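Local coordinates for protein putative oxidoreductase (Bacteroides fragilis NCTC 9343, PDB 3FHL) that is a putative oxidoreductase of the Gfo/Idh/MocA family and probably binds a nicotinamide dinucleotide in its Rossmann domain, at residues Met15-Thr27 with Glu262-Trp276. Residues are numbered along the deposited sequence; the frame is centred on the assembly and turned at random.
Sequences MSGQVFHAPFIST and EAALLAGEIPERPNW
L265 turns its CG anti to its own carbonyl carbon (chi1 -67°), which brings both methyls against V19 O and the F24 ring, with P23 CB a further neighbour of CD2; V19 answers with CG1 swung anti to the backbone N, reaching L265 CB at 3.8 Å. L265 CD1 bridges two groups, 3.4 Å from V19 O and 3.7 Å from the edge of F24 at CE2. V19 O, packed against the L265 side chain, has no polar partner in the model: P23, four residues on, has no N-H to offer, and the helix is kinked there after a wider pi-type turn at 17-21. Farther along the helix, F24 receives P271 over one face, the proline CG lying 4.0 Å from the ring centroid in a CH-pi contact. P271 CB, which also touches F24 CE1, lies over the centre of one face of the W276 ring, so the proline contacts both aromatics. T27 OG1 donates to P23 O at 2.9 Å on an in-plane lone pair; T27 and E272 run past each other in opposite directions, with T27 CG2 3.4 Å from E272 OE1. At the far end, the E262 carboxylate meets the edge of F20, its CD 3.6 Å from F20 CZ and the two planes 61° apart. A water donates to both Q18 O and L265 O, bridging the two backbones where no direct hydrogen bond does. Helices 15-27 and 262-266 cross nearly perpendicularly, at 95°, joining the Rossmann domain, which probably binds the nucleotide, to the C-terminal alpha/beta domain. Helix 15-27, which follows the first Rossmann strand, turns A22 and I25 to strands 6-10 and 31-37, while F24 and I25 also touch Y311 of helix 309-320.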
ATOM      1  N   MET C  15      31.102  -8.473  10.204  1.00 39.58           N
ATOM      2  CA  MET C  15      29.780  -8.451  10.844  1.00 40.00           C
ATOM      3  C   MET C  15      28.950  -9.694  10.509  1.00 34.18           C
ATOM      4  O   MET C  15      28.455 -10.358  11.418  1.00 39.00           O
ATOM      5  CB  MET C  15      28.985  -7.180  10.493  1.00 44.76           C
ATOM      6  CG  MET C  15      27.553  -7.104  11.109  1.00 46.73           C
ATOM      7  SD  MET C  15      26.208  -8.068  10.314  1.00 41.33           S
ATOM      8  CE  MET C  15      26.298  -7.539   8.605  1.00 53.52           C
ATOM      9  N   SER C  16      28.794  -9.984   9.218  1.00 35.33           N
ATOM     10  CA  SER C  16      27.988 -11.128   8.780  0.50 35.36           C
ATOM     11  C   SER C  16      28.466 -12.434   9.418  1.00 35.25           C
ATOM     12  O   SER C  16      27.647 -13.243   9.856  1.00 34.73           O
ATOM     13  CB  SER C  16      27.983 -11.247   7.261  0.50 34.82           C
ATOM     14  OG  SER C  16      29.240 -11.686   6.779  0.50 33.67           O
ATOM     15  N   GLY C  17      29.786 -12.617   9.473  1.00 34.68           N
ATOM     16  CA  GLY C  17      30.410 -13.767  10.132  1.00 35.25           C
ATOM     17  C   GLY C  17      30.037 -13.876  11.592  1.00 36.27           C
ATOM     18  O   GLY C  17      29.628 -14.934  12.051  1.00 31.73           O
ATOM     19  N   GLN C  18      30.133 -12.759  12.309  1.00 33.12           N
ATOM     20  CA  GLN C  18      29.873 -12.733  13.737  1.00 34.73           C
ATOM     21  C   GLN C  18      28.399 -12.782  14.103  1.00 30.27           C
ATOM     22  O   GLN C  18      28.063 -13.130  15.227  1.00 35.71           O
ATOM     23  CB  GLN C  18      30.487 -11.479  14.358  1.00 36.06           C
ATOM     24  CG  GLN C  18      31.981 -11.393  14.215  1.00 39.67           C
ATOM     25  CD  GLN C  18      32.561 -10.124  14.802  1.00 52.47           C
ATOM     26  OE1 GLN C  18      32.241  -9.749  15.930  1.00 54.70           O
ATOM     27  NE2 GLN C  18      33.432  -9.463  14.042  1.00 46.66           N
ATOM     28  N   VAL C  19      27.524 -12.410  13.170  1.00 34.42           N
ATOM     29  CA  VAL C  19      26.087 -12.272  13.474  1.00 32.30           C
ATOM     30  C   VAL C  19      25.278 -13.460  12.956  1.00 32.43           C
ATOM     31  O   VAL C  19      24.548 -14.094  13.710  1.00 33.98           O
ATOM     32  CB  VAL C  19      25.522 -10.899  12.944  1.00 33.66           C
ATOM     33  CG1 VAL C  19      24.005 -10.826  13.035  1.00 27.31           C
ATOM     34  CG2 VAL C  19      26.124  -9.753  13.738  1.00 32.64           C
ATOM     35  N   PHE C  20      25.437 -13.777  11.675  1.00 31.60           N
ATOM     36  CA  PHE C  20      24.545 -14.731  11.008  1.00 30.44           C
ATOM     37  C   PHE C  20      25.057 -16.165  10.895  1.00 35.56           C
ATOM     38  O   PHE C  20      24.257 -17.101  10.769  1.00 37.00           O
ATOM     39  CB  PHE C  20      24.196 -14.215   9.601  1.00 31.09           C
ATOM     40  CG  PHE C  20      23.411 -12.930   9.608  1.00 29.08           C
ATOM     41  CD1 PHE C  20      22.096 -12.906  10.075  1.00 32.76           C
ATOM     42  CD2 PHE C  20      23.987 -11.748   9.166  1.00 39.76           C
ATOM     43  CE1 PHE C  20      21.366 -11.720  10.099  1.00 39.94           C
ATOM     44  CE2 PHE C  20      23.269 -10.559   9.179  1.00 40.74           C
ATOM     45  CZ  PHE C  20      21.952 -10.546   9.648  1.00 39.66           C
ATOM     46  N   HIS C  21      26.377 -16.340  10.912  1.00 34.77           N
ATOM     47  CA  HIS C  21      26.959 -17.631  10.563  1.00 34.78           C
ATOM     48  C   HIS C  21      27.633 -18.362  11.716  1.00 30.87           C
ATOM     49  O   HIS C  21      27.157 -19.413  12.130  1.00 32.03           O
ATOM     50  CB  HIS C  21      27.905 -17.468   9.380  1.00 32.95           C
ATOM     51  CG  HIS C  21      27.236 -16.885   8.183  1.00 33.18           C
ATOM     52  ND1 HIS C  21      26.175 -17.504   7.555  1.00 27.99           N
ATOM     53  CD2 HIS C  21      27.446 -15.727   7.522  1.00 30.84           C
ATOM     54  CE1 HIS C  21      25.776 -16.757   6.540  1.00 31.39           C
ATOM     55  NE2 HIS C  21      26.528 -15.673   6.502  1.00 34.78           N
ATOM     56  N   ALA C  22      28.724 -17.802  12.230  1.00 31.15           N
ATOM     57  CA  ALA C  22      29.428 -18.400  13.384  1.00 30.39           C
ATOM     58  C   ALA C  22      28.566 -18.791  14.600  1.00 35.44           C
ATOM     59  O   ALA C  22      28.759 -19.883  15.130  1.00 35.56           O
ATOM     60  CB  ALA C  22      30.631 -17.554  13.797  1.00 28.55           C
ATOM     61  N   PRO C  23      27.610 -17.931  15.044  1.00 36.86           N
ATOM     62  CA  PRO C  23      26.768 -18.371  16.162  1.00 34.41           C
ATOM     63  C   PRO C  23      25.952 -19.647  15.918  1.00 33.31           C
ATOM     64  O   PRO C  23      25.688 -20.377  16.871  1.00 33.85           O
ATOM     65  CB  PRO C  23      25.824 -17.174  16.371  1.00 33.77           C
ATOM     66  CG  PRO C  23      26.597 -16.040  15.905  1.00 34.58           C
ATOM     67  CD  PRO C  23      27.265 -16.545  14.671  1.00 38.67           C
ATOM     68  N   PHE C  24      25.579 -19.907  14.663  1.00 30.46           N
ATOM     69  CA  PHE C  24      24.764 -21.075  14.301  1.00 30.57           C
ATOM     70  C   PHE C  24      25.564 -22.312  13.870  1.00 31.46           C
ATOM     71  O   PHE C  24      25.229 -23.429  14.261  1.00 29.20           O
ATOM     72  CB  PHE C  24      23.719 -20.693  13.249  1.00 29.68           C
ATOM     73  CG  PHE C  24      22.735 -19.683  13.753  1.00 31.42           C
ATOM     74  CD1 PHE C  24      21.726 -20.066  14.637  1.00 33.91           C
ATOM     75  CD2 PHE C  24      22.867 -18.337  13.423  1.00 34.49           C
ATOM     76  CE1 PHE C  24      20.817 -19.132  15.134  1.00 35.99           C
ATOM     77  CE2 PHE C  24      21.969 -17.390  13.921  1.00 33.11           C
ATOM     78  CZ  PHE C  24      20.947 -17.790  14.788  1.00 28.14           C
ATOM     79  N   ILE C  25      26.612 -22.112  13.079  1.00 33.18           N
ATOM     80  CA  ILE C  25      27.539 -23.201  12.751  1.00 33.13           C
ATOM     81  C   ILE C  25      28.093 -23.802  14.057  1.00 34.79           C
ATOM     82  O   ILE C  25      28.175 -25.021  14.190  1.00 34.23           O
ATOM     83  CB  ILE C  25      28.688 -22.740  11.804  1.00 35.23           C
ATOM     84  CG1 ILE C  25      28.124 -22.184  10.491  1.00 25.60           C
ATOM     85  CG2 ILE C  25      29.653 -23.912  11.505  1.00 30.75           C
ATOM     86  CD1 ILE C  25      29.041 -21.235   9.789  1.00 32.06           C
ATOM     87  N   SER C  26      28.413 -22.932  15.019  1.00 35.57           N
ATOM     88  CA  SER C  26      28.911 -23.320  16.339  1.00 36.73           C
ATOM     89  C   SER C  26      27.899 -24.100  17.187  1.00 39.39           C
ATOM     90  O   SER C  26      28.222 -25.180  17.692  1.00 40.18           O
ATOM     91  CB  SER C  26      29.372 -22.086  17.110  1.00 40.89           C
ATOM     92  OG  SER C  26      30.090 -22.443  18.273  1.00 53.35           O
ATOM     93  N   THR C  27      26.680 -23.583  17.331  1.00 35.54           N
ATOM     94  CA  THR C  27      25.705 -24.214  18.232  1.00 32.60           C
ATOM     95  C   THR C  27      25.026 -25.445  17.637  1.00 38.55           C
ATOM     96  O   THR C  27      24.560 -26.312  18.375  1.00 41.67           O
ATOM     97  CB  THR C  27      24.635 -23.222  18.749  1.00 34.87           C
ATOM     98  OG1 THR C  27      24.008 -22.554  17.649  1.00 39.00           O
ATOM     99  CG2 THR C  27      25.266 -22.194  19.685  1.00 38.37           C
ATOM    100  N   GLU C 262      18.299 -10.466  14.680  1.00 27.76           N
ATOM    101  CA  GLU C 262      19.511  -9.775  14.240  1.00 31.69           C
ATOM    102  C   GLU C 262      20.055  -8.819  15.310  1.00 30.54           C
ATOM    103  O   GLU C 262      21.269  -8.758  15.528  1.00 33.35           O
ATOM    104  CB  GLU C 262      19.281  -9.043  12.913  1.00 32.89           C
ATOM    105  CG  GLU C 262      20.539  -8.370  12.363  1.00 40.52           C
ATOM    106  CD  GLU C 262      20.318  -7.616  11.057  1.00 45.53           C
ATOM    107  OE1 GLU C 262      19.242  -7.757  10.438  1.00 48.73           O
ATOM    108  OE2 GLU C 262      21.241  -6.878  10.648  1.00 55.13           O
ATOM    109  N   ALA C 263      19.160  -8.106  15.989  1.00 32.48           N
ATOM    110  CA  ALA C 263      19.560  -7.259  17.122  1.00 33.85           C
ATOM    111  C   ALA C 263      20.183  -8.066  18.275  1.00 34.14           C
ATOM    112  O   ALA C 263      21.199  -7.657  18.841  1.00 34.04           O
ATOM    113  CB  ALA C 263      18.378  -6.425  17.629  1.00 35.94           C
ATOM    114  N   ALA C 264      19.576  -9.200  18.618  1.00 28.57           N
ATOM    115  CA  ALA C 264      20.094 -10.042  19.694  1.00 31.33           C
ATOM    116  C   ALA C 264      21.455 -10.596  19.313  1.00 33.18           C
ATOM    117  O   ALA C 264      22.396 -10.564  20.117  1.00 37.28           O
ATOM    118  CB  ALA C 264      19.122 -11.162  20.027  1.00 30.04           C
ATOM    119  N   LEU C 265      21.573 -11.054  18.071  1.00 31.17           N
ATOM    120  CA  LEU C 265      22.840 -11.578  17.573  1.00 33.21           C
ATOM    121  C   LEU C 265      23.934 -10.518  17.478  1.00 33.40           C
ATOM    122  O   LEU C 265      25.092 -10.815  17.750  1.00 34.78           O
ATOM    123  CB  LEU C 265      22.649 -12.261  16.226  1.00 30.70           C
ATOM    124  CG  LEU C 265      21.831 -13.552  16.217  1.00 31.02           C
ATOM    125  CD1 LEU C 265      21.352 -13.826  14.793  1.00 25.66           C
ATOM    126  CD2 LEU C 265      22.608 -14.761  16.797  1.00 29.73           C
ATOM    127  N   LEU C 266      23.561  -9.291  17.097  1.00 34.59           N
ATOM    128  CA  LEU C 266      24.491  -8.159  17.043  1.00 36.34           C
ATOM    129  C   LEU C 266      24.985  -7.818  18.455  1.00 35.05           C
ATOM    130  O   LEU C 266      26.145  -7.457  18.640  1.00 41.46           O
ATOM    131  CB  LEU C 266      23.806  -6.935  16.412  1.00 40.59           C
ATOM    132  CG  LEU C 266      24.521  -5.794  15.658  1.00 49.89           C
ATOM    133  CD1 LEU C 266      25.458  -4.944  16.533  1.00 61.97           C
ATOM    134  CD2 LEU C 266      25.247  -6.270  14.403  1.00 53.87           C
ATOM    135  N   ALA C 267      24.102  -7.961  19.444  1.00 33.03           N
ATOM    136  CA  ALA C 267      24.447  -7.747  20.849  1.00 37.38           C
ATOM    137  C   ALA C 267      25.318  -8.863  21.421  1.00 39.62           C
ATOM    138  O   ALA C 267      25.829  -8.737  22.536  1.00 40.13           O
ATOM    139  CB  ALA C 267      23.183  -7.603  21.687  1.00 32.58           C
ATOM    140  N   GLY C 268      25.451  -9.963  20.678  1.00 37.93           N
ATOM    141  CA  GLY C 268      26.279 -11.101  21.088  1.00 38.99           C
ATOM    142  C   GLY C 268      25.568 -12.174  21.899  1.00 38.69           C
ATOM    143  O   GLY C 268      26.214 -12.951  22.608  1.00 42.30           O
ATOM    144  N   GLU C 269      24.244 -12.227  21.806  1.00 31.83           N
ATOM    145  CA  GLU C 269      23.485 -13.254  22.503  1.00 35.79           C
ATOM    146  C   GLU C 269      23.648 -14.598  21.804  1.00 41.06           C
ATOM    147  O   GLU C 269      23.672 -14.667  20.574  1.00 38.31           O
ATOM    148  CB  GLU C 269      22.013 -12.871  22.606  1.00 35.09           C
ATOM    149  CG  GLU C 269      21.805 -11.588  23.400  1.00 45.85           C
ATOM    150  CD  GLU C 269      20.348 -11.242  23.597  1.00 52.29           C
ATOM    151  OE1 GLU C 269      19.493 -12.152  23.519  1.00 59.65           O
ATOM    152  OE2 GLU C 269      20.061 -10.049  23.842  1.00 56.96           O
ATOM    153  N   ILE C 270      23.792 -15.655  22.604  1.00 41.71           N
ATOM    154  CA  ILE C 270      24.005 -17.002  22.082  1.00 37.13           C
ATOM    155  C   ILE C 270      22.650 -17.576  21.709  1.00 31.06           C
ATOM    156  O   ILE C 270      21.745 -17.610  22.539  1.00 34.64           O
ATOM    157  CB  ILE C 270      24.740 -17.909  23.107  1.00 38.45           C
ATOM    158  CG1 ILE C 270      26.173 -17.409  23.314  1.00 41.93           C
ATOM    159  CG2 ILE C 270      24.739 -19.377  22.658  1.00 40.15           C
ATOM    160  CD1 ILE C 270      26.837 -17.936  24.575  1.00 46.94           C
ATOM    161  N   PRO C 271      22.495 -18.002  20.441  1.00 31.94           N
ATOM    162  CA  PRO C 271      21.194 -18.486  19.978  1.00 30.78           C
ATOM    163  C   PRO C 271      20.710 -19.853  20.479  1.00 38.01           C
ATOM    164  O   PRO C 271      19.642 -20.305  20.049  1.00 40.56           O
ATOM    165  CB  PRO C 271      21.329 -18.469  18.450  1.00 33.08           C
ATOM    166  CG  PRO C 271      22.781 -18.536  18.177  1.00 35.65           C
ATOM    167  CD  PRO C 271      23.505 -17.970  19.369  1.00 30.08           C
ATOM    168  N   GLU C 272      21.428 -20.491  21.400  1.00 36.43           N
ATOM    169  CA  GLU C 272      21.060 -21.864  21.801  1.00 53.50           C
ATOM    170  C   GLU C 272      19.719 -22.050  22.565  1.00 53.99           C
ATOM    171  O   GLU C 272      19.085 -23.109  22.463  1.00 62.58           O
ATOM    172  CB  GLU C 272      22.218 -22.559  22.540  1.00 51.64           C
ATOM    173  CG  GLU C 272      22.335 -24.042  22.175  1.00 61.53           C
ATOM    174  CD  GLU C 272      23.637 -24.688  22.633  1.00 63.83           C
ATOM    175  OE1 GLU C 272      24.714 -24.047  22.536  1.00 72.25           O
ATOM    176  OE2 GLU C 272      23.576 -25.856  23.080  1.00 70.15           O
ATOM    177  N   ARG C 273      19.274 -21.010  23.268  1.00 46.92           N
ATOM    178  CA  ARG C 273      18.262 -21.137  24.323  1.00 36.41           C
ATOM    179  C   ARG C 273      16.829 -21.473  23.858  1.00 38.10           C
ATOM    180  O   ARG C 273      16.477 -21.204  22.713  1.00 41.93           O
ATOM    181  CB  ARG C 273      18.285 -19.880  25.193  1.00 37.00           C
ATOM    182  CG  ARG C 273      18.007 -18.621  24.451  1.00 36.56           C
ATOM    183  CD  ARG C 273      18.122 -17.435  25.370  1.00 44.05           C
ATOM    184  NE  ARG C 273      17.485 -16.281  24.756  1.00 40.85           N
ATOM    185  CZ  ARG C 273      18.120 -15.183  24.373  1.00 47.84           C
ATOM    186  NH1 ARG C 273      17.427 -14.198  23.817  1.00 46.78           N
ATOM    187  NH2 ARG C 273      19.432 -15.062  24.555  1.00 45.86           N
ATOM    188  N   PRO C 274      16.018 -22.106  24.736  1.00 35.87           N
ATOM    189  CA  PRO C 274      14.627 -22.472  24.454  1.00 37.65           C
ATOM    190  C   PRO C 274      13.713 -21.358  23.927  1.00 38.50           C
ATOM    191  O   PRO C 274      12.846 -21.634  23.091  1.00 32.22           O
ATOM    192  CB  PRO C 274      14.118 -22.950  25.819  1.00 40.47           C
ATOM    193  CG  PRO C 274      15.323 -23.527  26.458  1.00 33.29           C
ATOM    194  CD  PRO C 274      16.430 -22.597  26.072  1.00 38.97           C
ATOM    195  N   ASN C 275      13.888 -20.125  24.406  1.00 33.18           N
ATOM    196  CA  ASN C 275      13.016 -19.018  23.979  1.00 33.42           C
ATOM    197  C   ASN C 275      13.541 -18.224  22.769  1.00 31.37           C
ATOM    198  O   ASN C 275      13.038 -17.139  22.480  1.00 34.98           O
ATOM    199  CB  ASN C 275      12.687 -18.082  25.165  1.00 32.82           C
ATOM    200  CG  ASN C 275      13.851 -17.176  25.545  1.00 37.20           C
ATOM    201  OD1 ASN C 275      14.889 -17.172  24.885  1.00 29.45           O
ATOM    202  ND2 ASN C 275      13.676 -16.391  26.610  1.00 41.56           N
ATOM    203  N   TRP C 276      14.560 -18.749  22.082  1.00 28.59           N
ATOM    204  CA  TRP C 276      15.166 -18.036  20.959  1.00 31.82           C
ATOM    205  C   TRP C 276      14.165 -17.764  19.822  1.00 28.95           C
ATOM    206  O   TRP C 276      13.442 -18.664  19.410  1.00 28.67           O
ATOM    207  CB  TRP C 276      16.355 -18.797  20.393  1.00 28.95           C
ATOM    208  CG  TRP C 276      17.013 -18.030  19.313  1.00 29.89           C
ATOM    209  CD1 TRP C 276      16.864 -18.211  17.969  1.00 25.17           C
ATOM    210  CD2 TRP C 276      17.899 -16.907  19.478  1.00 26.78           C
ATOM    211  NE1 TRP C 276      17.614 -17.271  17.285  1.00 28.62           N
ATOM    212  CE2 TRP C 276      18.255 -16.465  18.190  1.00 24.89           C
ATOM    213  CE3 TRP C 276      18.411 -16.233  20.593  1.00 27.99           C
ATOM    214  CZ2 TRP C 276      19.121 -15.384  17.980  1.00 26.83           C
ATOM    215  CZ3 TRP C 276      19.273 -15.165  20.387  1.00 28.60           C
ATOM    216  CH2 TRP C 276      19.626 -14.758  19.091  1.00 28.08           C
TER
HETATM  217  O   HOH W   1      26.560 -12.895  17.545  1.00 37.21           O
HETATM  218  O   HOH W   2      20.774 -22.732  18.414  1.00 70.83           O